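Local coordinates for thymidylate synthase (Enterobacteria phage T4, PDB 1TIS), which catalyses the reductive methylation of dUMP to dTMP by 5,10-methylenetetrahydrofolate, supplying thymidylate for dTTP synthesis, at residues W36-V45 against I188-H196; D170-F181 against D208-Y219. All blocks are in the same frame, centred on the assembly; numbering follows the deposited sequence.

Contact 1: residues W36-V45 against I188-H196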
loop_
_atom_site.group_PDB
_atom_site.type_symbol
_atom_site.label_atom_id
_atom_site.label_comp_id
_atom_site.label_asym_id
_atom_site.label_seq_id
_atom_site.Cartn_x
_atom_site.Cartn_y
_atom_site.Cartn_z
ATOM N N TRP A 36 8.100 13.474 -4.393
ATOM C CA TRP A 36 9.247 14.354 -4.154
ATOM C C TRP A 36 10.373 14.041 -5.103
ATOM O O TRP A 36 10.662 12.865 -5.302
ATOM C CB TRP A 36 9.893 14.208 -2.757
ATOM C CG TRP A 36 9.038 14.630 -1.588
ATOM C CD1 TRP A 36 9.009 15.924 -1.163
ATOM C CD2 TRP A 36 8.188 13.803 -0.924
ATOM N NE1 TRP A 36 8.109 15.926 -0.223
ATOM C CE2 TRP A 36 7.591 14.688 -0.044
ATOM C CE3 TRP A 36 7.827 12.474 -0.939
ATOM C CZ2 TRP A 36 6.612 14.231 0.833
ATOM C CZ3 TRP A 36 6.854 12.032 -0.069
ATOM C CH2 TRP A 36 6.248 12.901 0.812
ATOM N N ASP A 37 11.049 15.034 -5.666
ATOM C CA ASP A 37 12.197 14.762 -6.520
ATOM C C ASP A 37 13.400 14.975 -5.638
ATOM O O ASP A 37 13.694 16.121 -5.304
ATOM C CB ASP A 37 12.316 15.727 -7.707
ATOM C CG ASP A 37 11.626 15.228 -8.962
ATOM O OD1 ASP A 37 12.197 14.335 -9.611
ATOM O OD2 ASP A 37 10.542 15.739 -9.278
ATOM N N LEU A 38 14.127 13.938 -5.255
ATOM C CA LEU A 38 15.299 14.169 -4.429
ATOM C C LEU A 38 16.433 14.831 -5.211
ATOM O O LEU A 38 17.395 15.349 -4.619
ATOM C CB LEU A 38 15.778 12.859 -3.839
ATOM C CG LEU A 38 14.906 12.282 -2.734
ATOM C CD1 LEU A 38 13.649 11.626 -3.260
ATOM C CD2 LEU A 38 15.701 11.221 -2.046
ATOM N N THR A 39 16.280 14.799 -6.558
ATOM C CA THR A 39 17.179 15.420 -7.530
ATOM C C THR A 39 17.177 16.926 -7.315
ATOM O O THR A 39 18.212 17.592 -7.420
ATOM C CB THR A 39 16.757 15.144 -9.028
ATOM O OG1 THR A 39 15.458 14.528 -9.078
ATOM C CG2 THR A 39 17.835 14.317 -9.707
ATOM N N LYS A 40 16.003 17.464 -6.996
ATOM C CA LYS A 40 15.907 18.870 -6.727
ATOM C C LYS A 40 16.025 19.147 -5.221
ATOM O O LYS A 40 15.360 20.032 -4.658
ATOM C CB LYS A 40 14.591 19.358 -7.336
ATOM C CG LYS A 40 14.946 20.410 -8.374
ATOM C CD LYS A 40 15.561 21.635 -7.665
ATOM C CE LYS A 40 16.491 22.465 -8.545
ATOM N NZ LYS A 40 17.738 21.773 -8.823
ATOM N N GLY A 41 16.890 18.380 -4.548
ATOM C CA GLY A 41 17.172 18.621 -3.153
ATOM C C GLY A 41 16.611 17.566 -2.220
ATOM O O GLY A 41 15.772 16.725 -2.569
ATOM N N PHE A 42 17.098 17.629 -0.984
ATOM C CA PHE A 42 16.707 16.661 0.019
ATOM C C PHE A 42 15.404 17.059 0.681
ATOM O O PHE A 42 15.458 17.948 1.526
ATOM C CB PHE A 42 17.857 16.585 1.015
ATOM C CG PHE A 42 17.668 15.676 2.199
ATOM C CD1 PHE A 42 17.794 14.313 2.043
ATOM C CD2 PHE A 42 17.388 16.242 3.413
ATOM C CE1 PHE A 42 17.635 13.493 3.134
ATOM C CE2 PHE A 42 17.230 15.427 4.497
ATOM C CZ PHE A 42 17.352 14.059 4.362
ATOM N N PRO A 43 14.237 16.461 0.473
ATOM C CA PRO A 43 12.982 17.028 0.902
ATOM C C PRO A 43 12.794 17.222 2.406
ATOM O O PRO A 43 11.814 17.892 2.736
ATOM C CB PRO A 43 11.977 16.093 0.303
ATOM C CG PRO A 43 12.614 14.741 0.514
ATOM C CD PRO A 43 14.044 15.063 0.082
ATOM N N ALA A 44 13.634 16.770 3.360
ATOM C CA ALA A 44 13.254 16.855 4.778
ATOM C C ALA A 44 13.117 18.249 5.367
ATOM O O ALA A 44 14.034 18.980 5.758
ATOM C CB ALA A 44 14.218 16.132 5.690
ATOM N N VAL A 45 11.825 18.532 5.390
ATOM C CA VAL A 45 11.258 19.778 5.848
ATOM C C VAL A 45 11.602 19.912 7.337
ATOM O O VAL A 45 11.298 19.038 8.154
ATOM C CB VAL A 45 9.705 19.767 5.619
ATOM C CG1 VAL A 45 9.313 21.229 5.408
ATOM C CG2 VAL A 45 9.225 18.930 4.427
ATOM N N ILE A 188 9.058 11.348 6.102
ATOM C CA ILE A 188 9.575 11.849 4.838
ATOM C C ILE A 188 11.084 11.531 4.883
ATOM O O ILE A 188 11.616 10.759 4.077
ATOM C CB ILE A 188 9.296 13.422 4.740
ATOM C CG1 ILE A 188 7.798 13.847 4.833
ATOM C CG2 ILE A 188 9.752 13.857 3.351
ATOM C CD1 ILE A 188 7.455 15.370 4.814
ATOM N N ALA A 189 11.773 12.038 5.926
ATOM C CA ALA A 189 13.205 11.843 6.101
ATOM C C ALA A 189 13.574 10.345 6.111
ATOM O O ALA A 189 14.340 9.983 5.210
ATOM C CB ALA A 189 13.670 12.533 7.413
ATOM N N SER A 190 13.063 9.425 6.971
ATOM C CA SER A 190 13.439 8.013 6.987
ATOM C C SER A 190 13.469 7.339 5.632
ATOM O O SER A 190 14.525 6.792 5.290
ATOM C CB SER A 190 12.497 7.253 7.893
ATOM O OG SER A 190 13.150 6.612 8.997
ATOM N N TYR A 191 12.438 7.357 4.783
ATOM C CA TYR A 191 12.601 6.713 3.491
ATOM C C TYR A 191 13.453 7.543 2.528
ATOM O O TYR A 191 14.095 6.954 1.657
ATOM C CB TYR A 191 11.252 6.441 2.886
ATOM C CG TYR A 191 10.521 5.312 3.591
ATOM C CD1 TYR A 191 10.891 3.988 3.424
ATOM C CD2 TYR A 191 9.482 5.617 4.434
ATOM C CE1 TYR A 191 10.223 2.983 4.119
ATOM C CE2 TYR A 191 8.814 4.613 5.125
ATOM C CZ TYR A 191 9.181 3.294 4.973
ATOM O OH TYR A 191 8.516 2.337 5.720
ATOM N N ALA A 192 13.529 8.887 2.605
ATOM C CA ALA A 192 14.442 9.720 1.808
ATOM C C ALA A 192 15.879 9.226 1.972
ATOM O O ALA A 192 16.622 9.059 0.987
ATOM C CB ALA A 192 14.401 11.143 2.292
ATOM N N THR A 193 16.282 8.970 3.236
ATOM C CA THR A 193 17.578 8.403 3.550
ATOM C C THR A 193 17.513 6.985 3.000
ATOM O O THR A 193 18.422 6.701 2.211
ATOM C CB THR A 193 17.828 8.417 5.063
ATOM O OG1 THR A 193 17.551 9.737 5.516
ATOM C CG2 THR A 193 19.268 8.137 5.446
ATOM N N LEU A 194 16.517 6.096 3.223
ATOM C CA LEU A 194 16.510 4.760 2.585
ATOM C C LEU A 194 16.650 4.733 1.062
ATOM O O LEU A 194 17.291 3.816 0.530
ATOM C CB LEU A 194 15.233 3.955 2.857
ATOM C CG LEU A 194 15.249 2.583 3.589
ATOM C CD1 LEU A 194 14.321 1.652 2.831
ATOM C CD2 LEU A 194 16.621 1.940 3.625
ATOM N N VAL A 195 16.137 5.688 0.272
ATOM C CA VAL A 195 16.369 5.614 -1.165
ATOM C C VAL A 195 17.784 6.099 -1.404
ATOM O O VAL A 195 18.373 5.795 -2.430
ATOM C CB VAL A 195 15.307 6.454 -1.902
ATOM C CG1 VAL A 195 15.416 7.863 -1.483
ATOM C CG2 VAL A 195 15.521 6.425 -3.409
ATOM N N HIS A 196 18.401 6.850 -0.499
ATOM C CA HIS A 196 19.813 7.195 -0.655
ATOM C C HIS A 196 20.774 6.023 -0.467
ATOM O O HIS A 196 21.635 5.732 -1.301
ATOM C CB HIS A 196 20.198 8.293 0.333
ATOM C CG HIS A 196 19.917 9.631 -0.295
ATOM N ND1 HIS A 196 18.743 10.215 -0.413
ATOM C CD2 HIS A 196 20.875 10.412 -0.898
ATOM C CE1 HIS A 196 18.949 11.317 -1.072
ATOM N NE2 HIS A 196 20.223 11.430 -1.359
#
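Ile188 is the residue most deeply enclosed here, with Trp36, Pro43 and Val45 round it. Its CG2 branch lies over one face of the Trp36 indole, 4.3 Å from the centroid of the six-membered ring and 21° off the ring normal, a CH-pi contact displaced toward the rim. The same methyl meets Pro43 CG at 4.1 Å. The other branch runs extended from CG1 (chi2 177°) and brings CD1 to within 4.0 Å of Val45 CG2. Next to it Ala189 CB meets Ala44 CB at 4.0 Å, and one turn on Ala192 CB sits 4.1 Å from Phe42 CE1. At the far end Leu38 pushes its CD2 methyl between Val195 CG1 and the edge of the His196 imidazole. That ring is steadied by its own helix: ND1 donates to Ala192 O (2.8 Å, 162°), nearly in the ring plane. ND1 and the backbone N of His196 come to this oxygen from opposite faces of the carbonyl plane.

No hydrogen bond crosses the interface. Packing is dense around Ile188 and the alanines, whereas Val45 and His196 at the two ends are only partly buried and the turn through Thr39 and Lys40 faces solvent. The loop after strand 33-37 thus packs on helix 184-202, the connecting helix of the beta-alpha-beta unit formed with strands 168-179 and 205-219.

Contact 2: residues D170-F181 against D208-Y219. With PO4 (phosphate ion), chain B.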
loop_
_atom_site.group_PDB
_atom_site.type_symbol
_atom_site.label_atom_id
_atom_site.label_comp_id
_atom_site.label_asym_id
_atom_site.label_seq_id
_atom_site.Cartn_x
_atom_site.Cartn_y
_atom_site.Cartn_z
ATOM N N ASP A 170 13.241 4.636 -7.209
ATOM C CA ASP A 170 12.132 5.381 -6.671
ATOM C C ASP A 170 11.584 4.566 -5.513
ATOM O O ASP A 170 11.666 3.333 -5.627
ATOM C CB ASP A 170 11.077 5.564 -7.758
ATOM C CG ASP A 170 11.522 6.190 -9.085
ATOM O OD1 ASP A 170 12.367 7.087 -9.111
ATOM O OD2 ASP A 170 10.987 5.774 -10.110
ATOM N N LEU A 171 11.079 5.148 -4.413
ATOM C CA LEU A 171 10.499 4.339 -3.364
ATOM C C LEU A 171 9.124 4.877 -3.070
ATOM O O LEU A 171 8.913 6.087 -3.146
ATOM C CB LEU A 171 11.302 4.395 -2.054
ATOM C CG LEU A 171 10.821 3.469 -0.897
ATOM C CD1 LEU A 171 12.023 3.130 -0.063
ATOM C CD2 LEU A 171 9.760 4.108 -0.019
ATOM N N GLN A 172 8.167 4.054 -2.664
ATOM C CA GLN A 172 6.840 4.527 -2.269
ATOM C C GLN A 172 6.311 3.778 -1.039
ATOM O O GLN A 172 6.152 2.569 -1.061
ATOM C CB GLN A 172 5.871 4.359 -3.456
ATOM C CG GLN A 172 4.451 4.533 -3.007
ATOM C CD GLN A 172 3.500 4.480 -4.146
ATOM O OE1 GLN A 172 2.740 5.422 -4.277
ATOM N NE2 GLN A 172 3.479 3.501 -5.027
ATOM N N TRP A 173 5.969 4.445 0.025
ATOM C CA TRP A 173 5.475 3.788 1.216
ATOM C C TRP A 173 3.988 3.936 1.307
ATOM O O TRP A 173 3.378 4.833 0.684
ATOM C CB TRP A 173 6.090 4.355 2.535
ATOM C CG TRP A 173 6.547 5.805 2.563
ATOM C CD1 TRP A 173 7.327 6.425 1.594
ATOM C CD2 TRP A 173 6.187 6.675 3.521
ATOM N NE1 TRP A 173 7.438 7.691 1.931
ATOM C CE2 TRP A 173 6.768 7.869 3.074
ATOM C CE3 TRP A 173 5.449 6.565 4.660
ATOM C CZ2 TRP A 173 6.628 9.039 3.764
ATOM C CZ3 TRP A 173 5.304 7.741 5.358
ATOM C CH2 TRP A 173 5.876 8.949 4.919
ATOM N N TYR A 174 3.401 3.012 2.046
ATOM C CA TYR A 174 1.991 3.188 2.384
ATOM C C TYR A 174 1.974 3.306 3.911
ATOM O O TYR A 174 2.678 2.560 4.604
ATOM C CB TYR A 174 1.204 1.999 1.897
ATOM C CG TYR A 174 -0.272 2.139 2.122
ATOM C CD1 TYR A 174 -0.803 1.987 3.397
ATOM C CD2 TYR A 174 -1.062 2.403 1.031
ATOM C CE1 TYR A 174 -2.160 2.105 3.589
ATOM C CE2 TYR A 174 -2.421 2.509 1.215
ATOM C CZ TYR A 174 -2.939 2.357 2.485
ATOM O OH TYR A 174 -4.283 2.435 2.643
ATOM N N GLN A 175 1.267 4.273 4.467
ATOM C CA GLN A 175 1.226 4.446 5.914
ATOM C C GLN A 175 -0.237 4.406 6.303
ATOM O O GLN A 175 -1.083 5.070 5.693
ATOM C CB GLN A 175 1.829 5.772 6.298
ATOM C CG GLN A 175 1.792 6.052 7.771
ATOM C CD GLN A 175 3.175 6.260 8.335
ATOM O OE1 GLN A 175 3.702 5.415 9.061
ATOM N NE2 GLN A 175 3.884 7.325 8.022
ATOM N N ARG A 176 -0.529 3.600 7.305
ATOM C CA ARG A 176 -1.862 3.379 7.810
ATOM C C ARG A 176 -2.495 4.611 8.432
ATOM O O ARG A 176 -3.645 4.940 8.102
ATOM C CB ARG A 176 -1.819 2.286 8.846
ATOM C CG ARG A 176 -3.174 1.711 9.129
ATOM C CD ARG A 176 -3.056 0.791 10.294
ATOM N NE ARG A 176 -2.625 1.412 11.527
ATOM C CZ ARG A 176 -1.559 0.916 12.136
ATOM N NH1 ARG A 176 -0.893 -0.125 11.621
ATOM N NH2 ARG A 176 -1.151 1.450 13.272
ATOM N N SER A 177 -1.814 5.261 9.381
ATOM C CA SER A 177 -2.355 6.464 10.007
ATOM C C SER A 177 -1.153 7.397 10.108
ATOM O O SER A 177 -0.032 6.917 10.352
ATOM C CB SER A 177 -2.925 6.135 11.409
ATOM O OG SER A 177 -4.102 6.887 11.748
ATOM N N VAL A 178 -1.325 8.697 9.843
ATOM C CA VAL A 178 -0.212 9.610 9.975
ATOM C C VAL A 178 -0.603 10.798 10.795
ATOM O O VAL A 178 -1.745 11.253 10.735
ATOM C CB VAL A 178 0.296 10.215 8.675
ATOM C CG1 VAL A 178 1.795 9.972 8.782
ATOM C CG2 VAL A 178 -0.345 9.684 7.392
ATOM N N ASP A 179 0.316 11.326 11.582
ATOM C CA ASP A 179 0.059 12.539 12.336
ATOM C C ASP A 179 0.756 13.615 11.527
ATOM O O ASP A 179 1.927 13.873 11.815
ATOM C CB ASP A 179 0.684 12.432 13.751
ATOM C CG ASP A 179 0.415 13.623 14.682
ATOM O OD1 ASP A 179 0.160 14.732 14.186
ATOM O OD2 ASP A 179 0.463 13.424 15.909
ATOM N N VAL A 180 0.140 14.286 10.566
ATOM C CA VAL A 180 0.868 15.284 9.771
ATOM C C VAL A 180 1.567 16.339 10.600
ATOM O O VAL A 180 2.695 16.643 10.280
ATOM C CB VAL A 180 -0.020 16.024 8.832
ATOM C CG1 VAL A 180 0.829 16.711 7.827
ATOM C CG2 VAL A 180 -0.862 15.082 8.037
ATOM N N PHE A 181 0.963 16.789 11.709
ATOM C CA PHE A 181 1.519 17.767 12.644
ATOM C C PHE A 181 2.913 17.263 13.055
ATOM O O PHE A 181 3.951 17.827 12.692
ATOM C CB PHE A 181 0.504 17.827 13.811
ATOM C CG PHE A 181 0.293 18.987 14.810
ATOM C CD1 PHE A 181 1.139 20.084 14.956
ATOM C CD2 PHE A 181 -0.840 18.907 15.636
ATOM C CE1 PHE A 181 0.826 21.061 15.896
ATOM C CE2 PHE A 181 -1.138 19.896 16.567
ATOM C CZ PHE A 181 -0.306 20.982 16.700
ATOM N N ASP A 208 12.673 9.558 -7.284
ATOM C CA ASP A 208 11.552 10.260 -6.701
ATOM C C ASP A 208 11.077 9.537 -5.471
ATOM O O ASP A 208 11.286 8.314 -5.387
ATOM C CB ASP A 208 10.400 10.333 -7.674
ATOM C CG ASP A 208 10.624 11.130 -8.957
ATOM O OD1 ASP A 208 11.766 11.424 -9.346
ATOM O OD2 ASP A 208 9.614 11.449 -9.579
ATOM N N LEU A 209 10.396 10.250 -4.560
ATOM C CA LEU A 209 9.895 9.678 -3.320
ATOM C C LEU A 209 8.402 9.876 -3.319
ATOM O O LEU A 209 8.019 11.034 -3.381
ATOM C CB LEU A 209 10.528 10.385 -2.135
ATOM C CG LEU A 209 10.289 9.830 -0.762
ATOM C CD1 LEU A 209 10.927 8.459 -0.582
ATOM C CD2 LEU A 209 10.867 10.827 0.233
ATOM N N ILE A 210 7.536 8.856 -3.250
ATOM C CA ILE A 210 6.079 8.993 -3.308
ATOM C C ILE A 210 5.505 8.441 -2.041
ATOM O O ILE A 210 6.024 7.463 -1.536
ATOM C CB ILE A 210 5.504 8.200 -4.465
ATOM C CG1 ILE A 210 6.283 8.395 -5.737
ATOM C CG2 ILE A 210 4.117 8.700 -4.738
ATOM C CD1 ILE A 210 5.787 7.339 -6.740
ATOM N N PHE A 211 4.415 8.939 -1.507
ATOM C CA PHE A 211 3.904 8.484 -0.216
ATOM C C PHE A 211 2.416 8.258 -0.341
ATOM O O PHE A 211 1.750 9.227 -0.747
ATOM C CB PHE A 211 4.175 9.552 0.873
ATOM C CG PHE A 211 3.162 9.655 2.010
ATOM C CD1 PHE A 211 3.104 8.707 3.006
ATOM C CD2 PHE A 211 2.282 10.712 2.032
ATOM C CE1 PHE A 211 2.168 8.814 4.018
ATOM C CE2 PHE A 211 1.347 10.819 3.039
ATOM C CZ PHE A 211 1.287 9.869 4.039
ATOM N N SER A 212 1.916 7.078 0.061
ATOM C CA SER A 212 0.494 6.841 -0.030
ATOM C C SER A 212 -0.073 6.891 1.371
ATOM O O SER A 212 0.480 6.307 2.314
ATOM C CB SER A 212 0.277 5.511 -0.674
ATOM O OG SER A 212 0.924 5.429 -1.941
ATOM N N GLY A 213 -1.187 7.567 1.557
ATOM C CA GLY A 213 -1.707 7.745 2.893
ATOM C C GLY A 213 -3.044 7.069 3.085
ATOM O O GLY A 213 -3.862 6.913 2.165
ATOM N N GLY A 214 -3.153 6.642 4.324
ATOM C CA GLY A 214 -4.392 6.103 4.782
ATOM C C GLY A 214 -5.066 7.182 5.608
ATOM O O GLY A 214 -5.513 8.218 5.089
ATOM N N ASN A 215 -5.170 7.014 6.910
ATOM C CA ASN A 215 -5.780 8.076 7.673
ATOM C C ASN A 215 -4.803 9.157 8.098
ATOM O O ASN A 215 -4.197 9.123 9.185
ATOM C CB ASN A 215 -6.419 7.480 8.866
ATOM C CG ASN A 215 -7.451 8.398 9.453
ATOM O OD1 ASN A 215 -8.643 8.117 9.410
ATOM N ND2 ASN A 215 -7.055 9.514 10.040
ATOM N N THR A 216 -4.685 10.127 7.199
ATOM C CA THR A 216 -3.945 11.383 7.391
ATOM C C THR A 216 -4.799 12.284 8.302
ATOM O O THR A 216 -5.936 12.692 8.034
ATOM C CB THR A 216 -3.708 12.027 6.005
ATOM O OG1 THR A 216 -2.801 11.178 5.302
ATOM C CG2 THR A 216 -3.133 13.414 6.086
ATOM N N HIS A 217 -4.242 12.593 9.453
ATOM C CA HIS A 217 -4.999 13.304 10.422
ATOM C C HIS A 217 -4.155 14.357 11.126
ATOM O O HIS A 217 -2.923 14.213 11.240
ATOM C CB HIS A 217 -5.556 12.229 11.343
ATOM C CG HIS A 217 -4.622 11.324 12.161
ATOM N ND1 HIS A 217 -3.531 11.562 12.896
ATOM C CD2 HIS A 217 -4.874 9.983 12.295
ATOM C CE1 HIS A 217 -3.134 10.450 13.464
ATOM N NE2 HIS A 217 -3.957 9.512 13.083
ATOM N N ILE A 218 -4.827 15.403 11.601
ATOM C CA ILE A 218 -4.251 16.488 12.369
ATOM C C ILE A 218 -5.064 16.426 13.655
ATOM O O ILE A 218 -6.294 16.360 13.558
ATOM C CB ILE A 218 -4.504 17.808 11.667
ATOM C CG1 ILE A 218 -3.926 17.854 10.268
ATOM C CG2 ILE A 218 -3.898 18.878 12.553
ATOM C CD1 ILE A 218 -4.307 19.171 9.582
ATOM N N TYR A 219 -4.461 16.466 14.847
ATOM C CA TYR A 219 -5.240 16.312 16.094
ATOM C C TYR A 219 -5.887 17.626 16.468
ATOM O O TYR A 219 -5.293 18.669 16.158
ATOM C CB TYR A 219 -4.365 15.866 17.301
ATOM C CG TYR A 219 -3.928 14.395 17.267
ATOM C CD1 TYR A 219 -4.876 13.389 17.295
ATOM C CD2 TYR A 219 -2.594 14.066 17.149
ATOM C CE1 TYR A 219 -4.502 12.071 17.193
ATOM C CE2 TYR A 219 -2.222 12.744 17.051
ATOM C CZ TYR A 219 -3.174 11.755 17.064
ATOM O OH TYR A 219 -2.785 10.436 16.877
HETATM P P PO4 B . -2.959 3.638 15.351
HETATM O O1 PO4 B . -3.414 3.753 16.891
HETATM O O2 PO4 B . -2.985 5.026 14.816
HETATM O O3 PO4 B . -3.991 2.737 14.770
HETATM O O4 PO4 B . -1.612 3.069 15.520
#
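Trp173 O takes the N-H of Ser212 at 2.8 Å (163°), and Arg176 O takes that of Asn215, also at 2.8 Å. These belong to a run of backbone bonds joining two parallel strands in register, with weak members at Leu171, Trp173 and Gly214. Beside the first of the run, Asp208 N donates to Asp170 OD1 at 3.1 Å, on the anti side of the carboxylate and tilted out of its plane. Both strands turn a corner in step, at 176-177 and 214-215; an inverse gamma turn centred on Asn215 makes the second bend.

At the corner and just past it the polar groups gather. Arg176 NH2 donates to phosphate O4 at 2.8 Å, in the plane of the guanidinium, and Arg137 of the second subunit holds the same ion. With chi1 at 62°, the His217 ring folds back so that one face lies against Val178 O; its NE2 is 2.9 Å from Ser177 OG. The Asp179 carboxylate stands nearly perpendicular (86°) to the Tyr219 ring, OD2 at the ring edge.

Further out, Phe211 CD1 lies over one face of Trp173; the Phe211 ring and the six-membered ring of Trp173 meet obliquely, centroids 4.5 Å apart. Val178 CG2 meets the Phe211 edge, 3.7 Å from CZ. On the sheet face carrying Gln172 and Tyr174, Gln172 NE2 bonds to Gly213 O of the second subunit.

The parallel pairing thus sets side by side residues assigned by similarity to dUMP binding, and the ion, held by arginines of both subunits, probably marks where the nucleotide phosphate sits in a shared site.

From the N terminus the chain meets 36-45 first, runs through 142 residues, and closes contact 1 only at 188-196. By then it has already laid down 170-181, which waits for 208-219 to complete contact 2, so the two closures cross. The shorter one, spanning 26 residues, is the beta-alpha-beta unit, and its connecting helix 184-202 is the partner in contact 1. That helix lies against the sheet, with Tyr191 stacked on Trp173. Strand 33-37 pairs antiparallel with strand 205-219, where Trp36 N probably bonds to Leu209 O. Together the contacts tie an early strand and its exit loop to the helix and central sheet.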